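Local coordinates for PP1b (Porcine reproductive and respiratory syndrome virus, PDB 6JDR), which probably unwinds RNA and DNA duplexes with 5' to 3' polarity using ATP hydrolysis, as the zinc-binding helicase part of the viral replicase polyprotein, at residues 92-97 / 123-128; 97-102 / 118-123; 313-318 / 327-332; 338-343 / 364-369. The protein carries 1 engineered substitution. All blocks are in the same frame, centred on the assembly; numbering follows the deposited sequence.

Interaction 1 (92-97 / 123-128)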
loop_
_atom_site.group_PDB
_atom_site.type_symbol
_atom_site.label_atom_id
_atom_site.label_comp_id
_atom_site.label_asym_id
_atom_site.label_seq_id
_atom_site.Cartn_x
_atom_site.Cartn_y
_atom_site.Cartn_z
ATOM N N PRO A 92 -4.089 -20.404 -29.703
ATOM C CA PRO A 92 -2.827 -20.703 -29.028
ATOM C C PRO A 92 -3.017 -20.924 -27.530
ATOM O O PRO A 92 -3.746 -20.176 -26.878
ATOM C CB PRO A 92 -1.972 -19.456 -29.294
ATOM C CG PRO A 92 -2.952 -18.369 -29.569
ATOM C CD PRO A 92 -4.110 -19.036 -30.254
ATOM N N GLY A 93 -2.362 -21.950 -26.999
ATOM C CA GLY A 93 -2.515 -22.327 -25.598
ATOM C C GLY A 93 -1.936 -23.700 -25.323
ATOM O O GLY A 93 -0.993 -24.125 -25.990
ATOM N N ARG A 94 -2.510 -24.401 -24.349
ATOM C CA ARG A 94 -1.996 -25.702 -23.924
ATOM C C ARG A 94 -3.132 -26.718 -23.775
ATOM O O ARG A 94 -4.181 -26.407 -23.209
ATOM C CB ARG A 94 -1.219 -25.543 -22.617
ATOM C CG ARG A 94 0.010 -26.433 -22.502
ATOM C CD ARG A 94 1.202 -25.658 -21.959
ATOM N NE ARG A 94 0.927 -25.067 -20.648
ATOM C CZ ARG A 94 1.409 -25.503 -19.482
ATOM N NH1 ARG A 94 2.224 -26.556 -19.411
ATOM N NH2 ARG A 94 1.076 -24.866 -18.364
ATOM N N TYR A 95 -2.912 -27.926 -24.295
ATOM C CA TYR A 95 -3.958 -28.942 -24.419
ATOM C C TYR A 95 -3.456 -30.333 -24.033
ATOM O O TYR A 95 -2.305 -30.676 -24.307
ATOM C CB TYR A 95 -4.449 -29.005 -25.865
ATOM C CG TYR A 95 -5.020 -27.717 -26.422
ATOM C CD1 TYR A 95 -6.390 -27.472 -26.395
ATOM C CD2 TYR A 95 -4.193 -26.753 -27.004
ATOM C CE1 TYR A 95 -6.922 -26.304 -26.917
ATOM C CE2 TYR A 95 -4.716 -25.580 -27.527
ATOM C CZ TYR A 95 -6.083 -25.360 -27.482
ATOM O OH TYR A 95 -6.622 -24.198 -27.999
ATOM N N GLN A 96 -4.324 -31.131 -23.411
ATOM C CA GLN A 96 -4.049 -32.552 -23.181
ATOM C C GLN A 96 -4.591 -33.347 -24.366
ATOM O O GLN A 96 -5.700 -33.090 -24.833
ATOM C CB GLN A 96 -4.702 -33.052 -21.885
ATOM C CG GLN A 96 -4.071 -32.537 -20.598
ATOM C CD GLN A 96 -2.732 -33.182 -20.272
ATOM O OE1 GLN A 96 -2.266 -34.083 -20.974
ATOM N NE2 GLN A 96 -2.103 -32.714 -19.196
ATOM N N THR A 97 -3.795 -34.299 -24.846
ATOM C CA THR A 97 -4.162 -35.160 -25.969
ATOM C C THR A 97 -3.653 -36.569 -25.696
ATOM O O THR A 97 -2.959 -36.791 -24.705
ATOM C CB THR A 97 -3.518 -34.674 -27.281
ATOM O OG1 THR A 97 -2.095 -34.839 -27.205
ATOM C CG2 THR A 97 -3.848 -33.210 -27.546
ATOM N N THR A 123 -8.459 -31.462 -24.675
ATOM C CA THR A 123 -9.022 -30.634 -23.623
ATOM C C THR A 123 -8.010 -29.542 -23.319
ATOM O O THR A 123 -6.852 -29.832 -23.020
ATOM C CB THR A 123 -9.304 -31.444 -22.346
ATOM O OG1 THR A 123 -8.102 -32.096 -21.918
ATOM C CG2 THR A 123 -10.381 -32.489 -22.602
ATOM N N ALA A 124 -8.446 -28.291 -23.420
ATOM C CA ALA A 124 -7.594 -27.150 -23.117
ATOM C C ALA A 124 -7.412 -26.999 -21.611
ATOM O O ALA A 124 -8.345 -27.230 -20.838
ATOM C CB ALA A 124 -8.194 -25.876 -23.693
ATOM N N LEU A 125 -6.204 -26.620 -21.203
ATOM C CA LEU A 125 -5.951 -26.192 -19.830
ATOM C C LEU A 125 -6.653 -24.867 -19.586
ATOM O O LEU A 125 -6.618 -23.978 -20.440
ATOM C CB LEU A 125 -4.450 -26.034 -19.572
ATOM C CG LEU A 125 -3.717 -27.258 -19.022
ATOM C CD1 LEU A 125 -4.070 -28.520 -19.793
ATOM C CD2 LEU A 125 -2.215 -27.015 -19.034
ATOM N N LEU A 126 -7.291 -24.738 -18.427
ATOM C CA LEU A 126 -7.952 -23.491 -18.051
ATOM C C LEU A 126 -6.909 -22.440 -17.668
ATOM O O LEU A 126 -5.781 -22.781 -17.295
ATOM C CB LEU A 126 -8.915 -23.720 -16.881
ATOM C CG LEU A 126 -10.075 -24.689 -17.133
ATOM C CD1 LEU A 126 -10.801 -25.020 -15.842
ATOM C CD2 LEU A 126 -11.052 -24.119 -18.149
ATOM N N PRO A 127 -7.278 -21.153 -17.755
ATOM C CA PRO A 127 -6.343 -20.099 -17.356
ATOM C C PRO A 127 -6.247 -19.882 -15.839
ATOM O O PRO A 127 -5.420 -19.081 -15.403
ATOM C CB PRO A 127 -6.920 -18.854 -18.038
ATOM C CG PRO A 127 -8.388 -19.115 -18.110
ATOM C CD PRO A 127 -8.540 -20.601 -18.287
ATOM N N THR A 128 -7.060 -20.588 -15.047
ATOM C CA THR A 128 -7.145 -20.350 -13.604
ATOM C C THR A 128 -5.792 -20.069 -12.952
ATOM O O THR A 128 -5.612 -19.021 -12.333
ATOM C CB THR A 128 -7.802 -21.531 -12.864
ATOM O OG1 THR A 128 -8.976 -21.962 -13.567
ATOM C CG2 THR A 128 -8.184 -21.131 -11.436
#
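Tyr-95 and Ala-124 form a non-hydrogen-bonded pair, flanked by the hydrogen-bonded pair Gln-96 and Thr-123, in the antiparallel sheet of strands 79-83, 118-124, 93-97 and 100-104; this is consistent with the 1B domain of arterivirus helicases. The tight part is the backbone ladder together with the buried Tyr-95. Gln-96 N donates to Thr-123 O at 2.9 Å, and Thr-123 N returns a longer bond to Gln-96 O at 3.2 Å. Beyond the end of the strand, Leu-125 N makes a nearly straight bond (171°) to Arg-94 O. The Tyr-95 ring, with CG anti to the carbonyl carbon (chi1 -59°), meets Ala-124 obliquely, CE1 lying 3.5 Å from Ala-124 CB, while its hydroxyl bonds to Asp-91 O. Gln-96 CB comes equally close to Thr-123 OG1, at 3.5 Å. The looser part is round Leu-125, among partly exposed side chains, where Leu-125 CD1 stays 4.1 Å from Gln-96 CG. Arg-94 reaches past it to a salt bridge with Asp-23 in the zinc-binding region. Leu-125 CD2 lies over one face of the Arg-94 guanidinium, displaced toward the rim and 4.0 Å from Arg-94 CZ.

Interaction 2 (97-102 / 118-123)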
loop_
_atom_site.group_PDB
_atom_site.type_symbol
_atom_site.label_atom_id
_atom_site.label_comp_id
_atom_site.label_asym_id
_atom_site.label_seq_id
_atom_site.Cartn_x
_atom_site.Cartn_y
_atom_site.Cartn_z
ATOM N N THR A 97 -3.795 -34.299 -24.846
ATOM C CA THR A 97 -4.162 -35.160 -25.969
ATOM C C THR A 97 -3.653 -36.569 -25.696
ATOM O O THR A 97 -2.959 -36.791 -24.705
ATOM C CB THR A 97 -3.518 -34.674 -27.281
ATOM O OG1 THR A 97 -2.095 -34.839 -27.205
ATOM C CG2 THR A 97 -3.848 -33.210 -27.546
ATOM N N ARG A 98 -3.975 -37.511 -26.583
ATOM C CA ARG A 98 -3.468 -38.885 -26.468
ATOM C C ARG A 98 -1.937 -38.952 -26.528
ATOM O O ARG A 98 -1.337 -39.881 -25.998
ATOM C CB ARG A 98 -4.089 -39.803 -27.532
ATOM C CG ARG A 98 -3.734 -39.475 -28.978
ATOM C CD ARG A 98 -4.307 -40.517 -29.929
ATOM N NE ARG A 98 -3.980 -40.233 -31.328
ATOM C CZ ARG A 98 -4.696 -39.463 -32.150
ATOM N NH1 ARG A 98 -5.814 -38.866 -31.743
ATOM N NH2 ARG A 98 -4.286 -39.284 -33.401
ATOM N N ARG A 99 -1.317 -37.959 -27.164
ATOM C CA ARG A 99 0.142 -37.814 -27.169
ATOM C C ARG A 99 0.647 -36.964 -25.988
ATOM O O ARG A 99 1.744 -36.409 -26.043
ATOM C CB ARG A 99 0.604 -37.210 -28.508
ATOM C CG ARG A 99 0.791 -38.227 -29.630
ATOM C CD ARG A 99 2.264 -38.569 -29.834
ATOM N NE ARG A 99 2.466 -39.731 -30.702
ATOM C CZ ARG A 99 2.390 -41.005 -30.312
ATOM N NH1 ARG A 99 2.106 -41.322 -29.051
ATOM N NH2 ARG A 99 2.596 -41.978 -31.196
ATOM N N GLY A 100 -0.145 -36.874 -24.921
ATOM C CA GLY A 100 0.236 -36.110 -23.735
ATOM C C GLY A 100 -0.024 -34.621 -23.868
ATOM O O GLY A 100 -0.812 -34.186 -24.710
ATOM N N LEU A 101 0.647 -33.842 -23.023
ATOM C CA LEU A 101 0.466 -32.393 -22.979
ATOM C C LEU A 101 1.240 -31.720 -24.108
ATOM O O LEU A 101 2.411 -32.026 -24.324
ATOM C CB LEU A 101 0.940 -31.852 -21.628
ATOM C CG LEU A 101 0.718 -30.363 -21.355
ATOM C CD1 LEU A 101 -0.763 -30.014 -21.368
ATOM C CD2 LEU A 101 1.350 -29.991 -20.023
ATOM N N VAL A 102 0.582 -30.800 -24.811
ATOM C CA VAL A 102 1.181 -30.114 -25.960
ATOM C C VAL A 102 0.771 -28.643 -26.017
ATOM O O VAL A 102 -0.301 -28.271 -25.540
ATOM C CB VAL A 102 0.788 -30.791 -27.294
ATOM C CG1 VAL A 102 1.375 -32.194 -27.379
ATOM C CG2 VAL A 102 -0.727 -30.829 -27.468
ATOM N N GLY A 118 -2.820 -35.281 -38.237
ATOM C CA GLY A 118 -3.908 -36.089 -37.699
ATOM C C GLY A 118 -4.982 -35.255 -37.031
ATOM O O GLY A 118 -4.983 -34.024 -37.128
ATOM N N ASP A 119 -5.910 -35.940 -36.370
ATOM C CA ASP A 119 -6.958 -35.293 -35.590
ATOM C C ASP A 119 -6.867 -35.791 -34.153
ATOM O O ASP A 119 -6.816 -37.001 -33.911
ATOM C CB ASP A 119 -8.338 -35.593 -36.178
ATOM C CG ASP A 119 -8.542 -34.958 -37.544
ATOM O OD1 ASP A 119 -7.720 -35.208 -38.447
ATOM O OD2 ASP A 119 -9.524 -34.205 -37.717
ATOM N N TYR A 120 -6.832 -34.857 -33.206
ATOM C CA TYR A 120 -6.651 -35.198 -31.798
ATOM C C TYR A 120 -7.765 -34.625 -30.934
ATOM O O TYR A 120 -8.026 -33.416 -30.962
ATOM C CB TYR A 120 -5.312 -34.670 -31.292
ATOM C CG TYR A 120 -4.112 -35.137 -32.083
ATOM C CD1 TYR A 120 -3.422 -36.291 -31.723
ATOM C CD2 TYR A 120 -3.656 -34.415 -33.179
ATOM C CE1 TYR A 120 -2.315 -36.716 -32.439
ATOM C CE2 TYR A 120 -2.552 -34.831 -33.900
ATOM C CZ TYR A 120 -1.884 -35.981 -33.529
ATOM O OH TYR A 120 -0.787 -36.391 -34.251
ATOM N N ALA A 121 -8.422 -35.496 -30.172
ATOM C CA ALA A 121 -9.310 -35.051 -29.108
ATOM C C ALA A 121 -8.454 -34.265 -28.115
ATOM O O ALA A 121 -7.407 -34.746 -27.679
ATOM C CB ALA A 121 -9.966 -36.238 -28.427
ATOM N N SER A 122 -8.886 -33.055 -27.779
ATOM C CA SER A 122 -8.081 -32.172 -26.948
ATOM C C SER A 122 -8.920 -31.431 -25.918
ATOM O O SER A 122 -9.960 -30.850 -26.241
ATOM C CB SER A 122 -7.319 -31.167 -27.821
ATOM O OG SER A 122 -8.200 -30.218 -28.401
ATOM N N THR A 123 -8.459 -31.462 -24.675
ATOM C CA THR A 123 -9.022 -30.634 -23.623
ATOM C C THR A 123 -8.010 -29.542 -23.319
ATOM O O THR A 123 -6.852 -29.832 -23.020
ATOM C CB THR A 123 -9.304 -31.444 -22.346
ATOM O OG1 THR A 123 -8.102 -32.096 -21.918
ATOM C CG2 THR A 123 -10.381 -32.489 -22.602
HETATM O O HOH W 1 -8.033 -38.792 -29.936
HETATM O O HOH W 2 -5.939 -36.916 -28.318
#
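Arg-98 meets strand 118-124 first at Asp-119, and it is the backbone carbonyl that it takes. Arg-98 NH1 donates to Asp-119 O at 3.0 Å with an N-H...O angle of 162°, the oxygen lying near the guanidinium plane, and Arg-98 NH2 adds a weak bond to the same oxygen. The Asp-119 side chain takes no part; its OD2 is hydrogen-bonded to His-82 ND1.

At Tyr-120 the ring lies over one face of the guanidinium. Arg-98 CG sits between the backbone N and the carbonyl carbon (chi1 65°), and the chain then runs extended to NE, which brings the guanidinium to this ring. Tyr-120 CD1 is 3.3 Å above the guanidinium plane, over its centre, and Tyr-120 CE1 is 3.4 Å from Arg-98 NH2. The two planes are 24° apart, although the side chains cross at about a right angle. The Tyr-120 hydroxyl bonds to Pro-116 O.

Ala-121 works through water. One water accepts a hydrogen bond from Arg-98 N at 2.7 Å and donates one to Ala-121 O, also at 2.7 Å; a second accepts from Arg-98 NH1 at 2.9 Å and only weakly from Ala-121 N. Ser-122 then sets its CB 4.0 Å from Thr-97 CG2, while its OG bonds to Val-79 O.

Thr-97 opens the type I turn, closing at Gly-100, that joins hairpin strands 93-97 and 100-104. Thr-97 OG1 donates to Gly-100 O, which also accepts from Thr-97 N.

The contact supplies no carboxylate to Arg-98; the carbonyl dipole, ring face and water probably ease its charge without neutralising it.

Interaction 3 (313-318 / 327-332)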
loop_
_atom_site.group_PDB
_atom_site.type_symbol
_atom_site.label_atom_id
_atom_site.label_comp_id
_atom_site.label_asym_id
_atom_site.label_seq_id
_atom_site.Cartn_x
_atom_site.Cartn_y
_atom_site.Cartn_z
ATOM N N TYR A 313 8.649 34.683 20.829
ATOM C CA TYR A 313 7.326 34.316 20.321
ATOM C C TYR A 313 6.772 33.094 21.049
ATOM O O TYR A 313 7.412 32.044 21.088
ATOM C CB TYR A 313 7.376 34.043 18.817
ATOM C CG TYR A 313 7.711 35.247 17.954
ATOM C CD1 TYR A 313 7.239 36.522 18.268
ATOM C CD2 TYR A 313 8.471 35.101 16.797
ATOM C CE1 TYR A 313 7.537 37.614 17.469
ATOM C CE2 TYR A 313 8.769 36.189 15.991
ATOM C CZ TYR A 313 8.301 37.443 16.334
ATOM O OH TYR A 313 8.595 38.527 15.539
ATOM N N GLY A 314 5.576 33.239 21.618
ATOM C CA GLY A 314 4.932 32.158 22.361
ATOM C C GLY A 314 5.707 31.808 23.615
ATOM O O GLY A 314 6.373 32.663 24.192
ATOM N N GLN A 315 5.625 30.548 24.034
ATOM C CA GLN A 315 6.403 30.069 25.170
ATOM C C GLN A 315 7.837 29.796 24.730
ATOM O O GLN A 315 8.062 29.068 23.765
ATOM C CB GLN A 315 5.786 28.792 25.746
ATOM C CG GLN A 315 6.545 28.199 26.928
ATOM C CD GLN A 315 6.671 29.170 28.087
ATOM O OE1 GLN A 315 5.672 29.556 28.692
ATOM N NE2 GLN A 315 7.900 29.572 28.404
ATOM N N VAL A 316 8.801 30.380 25.437
ATOM C CA VAL A 316 10.214 30.141 25.154
ATOM C C VAL A 316 10.683 28.888 25.888
ATOM O O VAL A 316 10.387 28.703 27.073
ATOM C CB VAL A 316 11.094 31.339 25.567
ATOM C CG1 VAL A 316 12.573 31.025 25.362
ATOM C CG2 VAL A 316 10.697 32.582 24.782
ATOM N N LEU A 317 11.414 28.037 25.170
ATOM C CA LEU A 317 11.966 26.809 25.724
ATOM C C LEU A 317 13.471 26.810 25.542
ATOM O O LEU A 317 13.971 27.287 24.525
ATOM C CB LEU A 317 11.379 25.591 25.013
ATOM C CG LEU A 317 9.866 25.397 25.103
ATOM C CD1 LEU A 317 9.447 24.160 24.320
ATOM C CD2 LEU A 317 9.421 25.285 26.554
ATOM N N THR A 318 14.188 26.270 26.526
ATOM C CA THR A 318 15.645 26.191 26.458
ATOM C C THR A 318 16.155 25.041 27.329
ATOM O O THR A 318 15.590 24.771 28.380
ATOM C CB THR A 318 16.296 27.531 26.873
ATOM O OG1 THR A 318 17.718 27.464 26.689
ATOM C CG2 THR A 318 15.979 27.876 28.326
ATOM N N SER A 327 9.751 34.896 31.105
ATOM C CA SER A 327 8.881 33.791 31.507
ATOM C C SER A 327 9.218 32.484 30.774
ATOM O O SER A 327 8.345 31.641 30.563
ATOM C CB SER A 327 7.423 34.179 31.247
ATOM O OG SER A 327 7.218 34.476 29.876
ATOM N N ALA A 328 10.485 32.314 30.397
ATOM C CA ALA A 328 10.934 31.104 29.715
ATOM C C ALA A 328 11.067 29.950 30.700
ATOM O O ALA A 328 11.286 30.164 31.891
ATOM C CB ALA A 328 12.262 31.353 29.021
ATOM N N ILE A 329 10.945 28.728 30.187
ATOM C CA ILE A 329 11.075 27.515 30.998
ATOM C C ILE A 329 12.015 26.521 30.334
ATOM O O ILE A 329 12.310 26.633 29.141
ATOM C CB ILE A 329 9.708 26.837 31.225
ATOM C CG1 ILE A 329 9.045 26.480 29.886
ATOM C CG2 ILE A 329 8.803 27.744 32.048
ATOM C CD1 ILE A 329 7.776 25.669 30.024
ATOM N N THR A 330 12.482 25.543 31.104
ATOM C CA THR A 330 13.286 24.469 30.541
ATOM C C THR A 330 12.415 23.545 29.702
ATOM O O THR A 330 11.187 23.531 29.831
ATOM C CB THR A 330 13.986 23.619 31.616
ATOM O OG1 THR A 330 13.009 23.056 32.500
ATOM C CG2 THR A 330 14.981 24.455 32.399
ATOM N N ILE A 331 13.067 22.765 28.849
ATOM C CA ILE A 331 12.384 21.756 28.056
ATOM C C ILE A 331 11.867 20.644 28.973
ATOM O O ILE A 331 10.798 20.087 28.728
ATOM C CB ILE A 331 13.311 21.178 26.968
ATOM C CG1 ILE A 331 13.700 22.274 25.966
ATOM C CG2 ILE A 331 12.633 20.030 26.240
ATOM C CD1 ILE A 331 14.963 21.975 25.184
ATOM N N ASP A 332 12.612 20.340 30.034
ATOM C CA ASP A 332 12.171 19.357 31.030
ATOM C C ASP A 332 10.890 19.785 31.750
ATOM O O ASP A 332 10.047 18.946 32.071
ATOM C CB ASP A 332 13.273 19.097 32.060
ATOM C CG ASP A 332 14.490 18.420 31.454
ATOM O OD1 ASP A 332 14.735 18.603 30.240
ATOM O OD2 ASP A 332 15.203 17.707 32.192
#
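Gln-315 reaches from its own strand to Ser-327 and Ile-329. CB leaves beside the second segment, and the chain goes on to CG, placed anti to the backbone N (chi1 179°) and 4.2 Å from Ile-329 CD1. A bend at chi2 (58°) then brings CD to 4.0 Å from Ile-329 CG1. At the tip the amide uses its nitrogen: Gln-315 NE2 donates to Ser-327 O at 3.0 Å, almost straight at 175°, and to its neighbour Val-316 O, also at 3.0 Å. OE1 comes no closer to the other segment than Ser-327 O, which the amide meets through NE2. Both acceptors lie in the amide plane, so the two N-H groups together fix the rotation of the amide.

Val-316 O is held twice, since Ile-329 N donates to it at 3.2 Å from the opposite face of its carbonyl plane. That bond belongs to the parallel pairing of Leu-317 with Ile-329, which makes the short, weakly bonded strand 329-330 the edge strand of the five-stranded parallel sheet in the C-terminal part of the superfamily 1 helicase core, probably its second RecA-like domain.

Leu-317 and Ile-329 lie side by side and point the same way, with Leu-317 CD2 3.6 Å from Ile-329 CG1. Val-316 CB meets Ala-328 CB at the same separation, 3.6 Å. Past the pair, Ile-331 lays CG1 against Leu-317 CB at 4.2 Å and also touches helix 354-361 at Val-359 and Ala-360.

Interaction 4 (338-343 / 364-369)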
loop_
_atom_site.group_PDB
_atom_site.type_symbol
_atom_site.label_atom_id
_atom_site.label_comp_id
_atom_site.label_asym_id
_atom_site.label_seq_id
_atom_site.Cartn_x
_atom_site.Cartn_y
_atom_site.Cartn_z
ATOM N N THR A 338 1.130 22.020 26.337
ATOM C CA THR A 338 0.850 22.275 24.923
ATOM C C THR A 338 0.634 23.763 24.680
ATOM O O THR A 338 -0.021 24.438 25.477
ATOM C CB THR A 338 -0.412 21.518 24.460
ATOM O OG1 THR A 338 -0.279 20.126 24.765
ATOM C CG2 THR A 338 -0.635 21.693 22.960
ATOM N N PHE A 339 1.180 24.263 23.574
ATOM C CA PHE A 339 1.084 25.678 23.220
ATOM C C PHE A 339 0.751 25.832 21.743
ATOM O O PHE A 339 0.821 24.868 20.979
ATOM C CB PHE A 339 2.403 26.397 23.526
ATOM C CG PHE A 339 2.958 26.090 24.887
ATOM C CD1 PHE A 339 2.533 26.798 26.003
ATOM C CD2 PHE A 339 3.903 25.086 25.056
ATOM C CE1 PHE A 339 3.042 26.512 27.263
ATOM C CE2 PHE A 339 4.416 24.794 26.310
ATOM C CZ PHE A 339 3.985 25.507 27.416
ATOM N N ASP A 340 0.384 27.047 21.350
ATOM C CA ASP A 340 0.157 27.365 19.945
ATOM C C ASP A 340 1.486 27.676 19.280
ATOM O O ASP A 340 1.820 27.101 18.245
ATOM C CB ASP A 340 -0.787 28.560 19.801
ATOM C CG ASP A 340 -2.186 28.269 20.314
ATOM O OD1 ASP A 340 -2.401 27.191 20.915
ATOM O OD2 ASP A 340 -3.078 29.123 20.113
ATOM N N VAL A 341 2.234 28.595 19.886
ATOM C CA VAL A 341 3.548 28.984 19.392
ATOM C C VAL A 341 4.596 28.679 20.453
ATOM O O VAL A 341 4.308 28.711 21.651
ATOM C CB VAL A 341 3.606 30.485 19.039
ATOM C CG1 VAL A 341 4.931 30.829 18.363
ATOM C CG2 VAL A 341 2.432 30.864 18.148
ATOM N N VAL A 342 5.807 28.365 19.996
ATOM C CA VAL A 342 6.925 28.043 20.879
ATOM C C VAL A 342 8.206 28.600 20.274
ATOM O O VAL A 342 8.329 28.695 19.055
ATOM C CB VAL A 342 7.062 26.518 21.065
ATOM C CG1 VAL A 342 8.352 26.159 21.789
ATOM C CG2 VAL A 342 5.859 25.961 21.812
ATOM N N THR A 343 9.149 28.979 21.128
ATOM C CA THR A 343 10.471 29.403 20.675
ATOM C C THR A 343 11.546 28.521 21.310
ATOM O O THR A 343 11.789 28.601 22.513
ATOM C CB THR A 343 10.746 30.886 21.004
ATOM O OG1 THR A 343 9.811 31.713 20.305
ATOM C CG2 THR A 343 12.154 31.284 20.585
ATOM N N ALA A 364 4.572 22.612 20.358
ATOM C CA ALA A 364 3.849 23.606 19.566
ATOM C C ALA A 364 2.742 22.997 18.717
ATOM O O ALA A 364 2.820 21.835 18.307
ATOM C CB ALA A 364 4.813 24.372 18.676
ATOM N N ARG A 365 1.720 23.806 18.448
ATOM C CA ARG A 365 0.590 23.403 17.620
ATOM C C ARG A 365 0.697 23.996 16.217
ATOM O O ARG A 365 0.636 23.265 15.228
ATOM C CB ARG A 365 -0.721 23.837 18.281
ATOM C CG ARG A 365 -1.976 23.342 17.582
ATOM C CD ARG A 365 -3.227 23.717 18.363
ATOM N NE ARG A 365 -3.408 22.896 19.560
ATOM C CZ ARG A 365 -3.864 21.642 19.567
ATOM N NH1 ARG A 365 -4.186 21.022 18.432
ATOM N NH2 ARG A 365 -3.991 20.996 20.722
ATOM N N HIS A 366 0.864 25.315 16.138
ATOM C CA HIS A 366 0.824 26.035 14.860
ATOM C C HIS A 366 2.176 26.554 14.367
ATOM O O HIS A 366 2.402 26.628 13.157
ATOM C CB HIS A 366 -0.169 27.197 14.949
ATOM C CG HIS A 366 -1.579 26.763 15.192
ATOM N ND1 HIS A 366 -2.316 26.070 14.255
ATOM C CD2 HIS A 366 -2.388 26.917 16.268
ATOM C CE1 HIS A 366 -3.518 25.818 14.742
ATOM N NE2 HIS A 366 -3.587 26.322 15.962
ATOM N N ALA A 367 3.070 26.922 15.281
ATOM C CA ALA A 367 4.376 27.447 14.878
ATOM C C ALA A 367 5.444 27.209 15.928
ATOM O O ALA A 367 5.161 27.182 17.123
ATOM C CB ALA A 367 4.275 28.934 14.573
ATOM N N ILE A 368 6.677 27.031 15.464
ATOM C CA ILE A 368 7.832 26.943 16.347
ATOM C C ILE A 368 8.989 27.723 15.720
ATOM O O ILE A 368 9.319 27.532 14.548
ATOM C CB ILE A 368 8.202 25.467 16.676
ATOM C CG1 ILE A 368 9.367 25.394 17.683
ATOM C CG2 ILE A 368 8.467 24.655 15.410
ATOM C CD1 ILE A 368 10.750 25.224 17.087
ATOM N N PHE A 369 9.569 28.634 16.497
ATOM C CA PHE A 369 10.715 29.426 16.055
ATOM C C PHE A 369 11.958 28.903 16.751
ATOM O O PHE A 369 11.967 28.734 17.967
ATOM C CB PHE A 369 10.509 30.905 16.388
ATOM C CG PHE A 369 9.344 31.526 15.676
ATOM C CD1 PHE A 369 8.056 31.404 16.186
ATOM C CD2 PHE A 369 9.529 32.228 14.493
ATOM C CE1 PHE A 369 6.976 31.971 15.528
ATOM C CE2 PHE A 369 8.454 32.797 13.830
ATOM C CZ PHE A 369 7.176 32.668 14.348
#
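Val-341 approaches the Phe-369 ring at its edge, in the ring plane, with Val-341 CG1 3.7 Å from Phe-369 CE1. The first torsion of Val-341, with CG1 anti to the backbone N (chi1 -173°), places that methyl at the ring edge. The same ring meets that of Tyr-313 with planes about 60° apart. On the other face of the sheet, Val-342 has CG2 3.7 Å from Ala-364 CB, while its CB lies 4.2 Å from Ile-368 CG1, so it spans two residues of the neighbour. Where both segments turn a corner the flat group is His-366: Asp-340 CB sits at the imidazole edge, near its plane, and Arg-365 CG lies over one face, displaced toward the rim. Here Asp-340 O takes two bonds, from His-366 N at 2.9 Å on a lone pair and from Ala-367 N at 3.2 Å, with a weaker one from Arg-365 N. Asp-340 OD2 is bonded to Arg-423 N. Further on, Phe-369 N donates to Val-342 O at 2.8 Å, and Val-341, Val-342 and Thr-343 pair in parallel register with Ala-367, Ile-368 and Phe-369. Such neighbouring parallel strands, with helix 354-361 between them in sequence, form a beta-alpha-beta crossover, consistent with a RecA-like helicase domain.

The four contacts fall into two pairs on opposite sides of the centre of an elongated chain. Interactions 1 and 2, with centres 10 Å apart, share Thr-97 and Thr-123 and belong to one antiparallel sheet; interaction 2 is nested inside the loop that interaction 1 closes. Interactions 3 and 4, also 10 Å apart, follow in series and meet in the parallel sheet of the helicase core, where strands 315-318 and 342-345 are neighbours. The centres of interactions 1 and 3 are 75 Å apart, and their nearest atoms about 58 Å. The pairs thus lie in separate modules: a small domain close to the zinc-binding region, and the far part of the ATPase core.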